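PDB 4RL3: chitinase A from Pteris ryukyuensis, which probably hydrolyses the glycosidic bonds of chitin, as a family 18 glycoside hydrolase whose catalytic domain makes up this chain. Local coordinates for residues Ile119-Tyr123 against Ile138-Ile142. Residues are numbered along the deposited sequence; the frame is centred on the assembly and turned at random.
Sequences IDIDY and IGQLI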
# COMPACT_ATOMS: atom_id res chain seq x y z
N ILE A 119 -7.97 3.45 -0.04
CA ILE A 119 -7.63 2.08 -0.43
C ILE A 119 -6.35 2.06 -1.25
O ILE A 119 -6.00 3.02 -1.92
CB ILE A 119 -8.76 1.39 -1.23
CG1 ILE A 119 -9.05 2.08 -2.57
CG2 ILE A 119 -10.03 1.34 -0.38
CD1 ILE A 119 -9.90 1.27 -3.52
N ASP A 120 -5.66 0.93 -1.16
CA ASP A 120 -4.42 0.66 -1.86
C ASP A 120 -4.63 -0.64 -2.64
O ASP A 120 -5.14 -1.62 -2.08
CB ASP A 120 -3.28 0.48 -0.85
CG ASP A 120 -1.98 0.05 -1.48
OD1 ASP A 120 -1.42 0.84 -2.26
OD2 ASP A 120 -1.51 -1.06 -1.19
N ILE A 121 -4.24 -0.65 -3.91
CA ILE A 121 -4.43 -1.81 -4.78
C ILE A 121 -3.14 -2.64 -4.82
O ILE A 121 -2.12 -2.19 -5.34
CB ILE A 121 -4.82 -1.38 -6.21
CG1 ILE A 121 -5.90 -0.30 -6.21
CG2 ILE A 121 -5.26 -2.61 -7.02
CD1 ILE A 121 -7.21 -0.64 -5.51
N ASP A 122 -3.21 -3.87 -4.31
CA ASP A 122 -2.02 -4.71 -4.16
C ASP A 122 -2.29 -6.14 -4.63
O ASP A 122 -1.80 -7.10 -4.02
CB ASP A 122 -1.53 -4.69 -2.71
CG ASP A 122 -0.16 -5.32 -2.52
OD1 ASP A 122 0.68 -5.24 -3.46
OD2 ASP A 122 0.08 -5.88 -1.41
N TYR A 123 -3.04 -6.28 -5.72
CA TYR A 123 -3.12 -7.57 -6.38
C TYR A 123 -1.85 -7.85 -7.16
O TYR A 123 -1.24 -6.94 -7.71
CB TYR A 123 -4.30 -7.62 -7.34
CG TYR A 123 -5.65 -7.68 -6.66
CD1 TYR A 123 -6.16 -8.89 -6.22
CD2 TYR A 123 -6.41 -6.53 -6.48
CE1 TYR A 123 -7.42 -8.95 -5.62
CE2 TYR A 123 -7.65 -6.57 -5.87
CZ TYR A 123 -8.15 -7.78 -5.44
OH TYR A 123 -9.40 -7.80 -4.85
N ILE A 138 -10.78 -2.13 -11.28
CA ILE A 138 -10.12 -1.29 -10.28
C ILE A 138 -10.32 0.20 -10.57
O ILE A 138 -10.55 0.99 -9.64
CB ILE A 138 -8.61 -1.60 -10.19
CG1 ILE A 138 -8.38 -3.05 -9.75
CG2 ILE A 138 -7.90 -0.63 -9.26
CD1 ILE A 138 -9.01 -3.43 -8.43
N GLY A 139 -10.23 0.59 -11.83
CA GLY A 139 -10.43 1.98 -12.20
C GLY A 139 -11.82 2.46 -11.81
O GLY A 139 -11.99 3.55 -11.26
N GLN A 140 -12.82 1.63 -12.08
CA GLN A 140 -14.20 1.96 -11.69
C GLN A 140 -14.37 2.02 -10.18
O GLN A 140 -15.04 2.89 -9.66
CB GLN A 140 -15.17 0.95 -12.28
CG GLN A 140 -15.38 1.08 -13.76
CD GLN A 140 -16.48 0.15 -14.24
OE1 GLN A 140 -17.65 0.35 -13.91
NE2 GLN A 140 -16.12 -0.87 -15.00
N LEU A 141 -13.77 1.06 -9.47
CA LEU A 141 -13.82 1.03 -8.01
C LEU A 141 -13.27 2.33 -7.43
O LEU A 141 -13.92 2.97 -6.60
CB LEU A 141 -13.02 -0.17 -7.49
CG LEU A 141 -12.76 -0.23 -5.99
CD1 LEU A 141 -14.07 -0.29 -5.21
CD2 LEU A 141 -11.88 -1.42 -5.66
N ILE A 142 -12.08 2.72 -7.87
CA ILE A 142 -11.45 3.94 -7.34
C ILE A 142 -12.26 5.18 -7.70
O ILE A 142 -12.49 6.07 -6.87
CB ILE A 142 -10.00 4.09 -7.82
CG1 ILE A 142 -9.13 2.97 -7.25
CG2 ILE A 142 -9.44 5.44 -7.43
CD1 ILE A 142 -7.76 2.87 -7.90
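I119 and I121 of strand 119-123 face I138, L141 and I142 of helix 138-142, the two axes lying 10.8 Å apart and running almost antiparallel, at 169°. The closest meeting is between I121 and I138, whose side chains reach toward each other tip to tip: CG1 of I121 lies 3.7 Å from CG2 of I138, and CG2 and CD1 of I121 close in on the same residue almost as tightly. In I138 the CG2 methyl stands anti to the backbone N (chi1 of CG1 -62°), which carries it to the strand, while CD1 lies against CG2 of I121 and reaches the ring of Y123. CG1 of I121 also meets CD1 of I142, 4.0 Å away, and thus bridges two residues one helical turn apart. With an alanine at I121, CG2 of I138 and CD1 of I142 would probably lose the side chain they pack on, leaving a gap between strand and helix. I119 sends its CD1 outward with CG1 wedged between the backbone N and the carbonyl carbon (chi1 64°); the methyl settles 4.0 Å from CD2 of L141, the two side chains crossing at a slant, and also rests on CG1 of I142. Like I121, I119 fills buried space without bringing polar atoms that would need partners. Y123 adds a lighter touch, its CE2 4.3 Å from CD1 of I138, while its hydroxyl is hydrogen-bonded to D37. D120, on the other face of the strand, points into the barrel interior, where its carboxylate is held by Y7, S78 and S155. Helix 131-147 thus covers the outer face of strand 118-123 in a beta-alpha-beta unit that continues into the parallel strand 153-156, as expected of the TIM barrel of family 18 glycoside hydrolases.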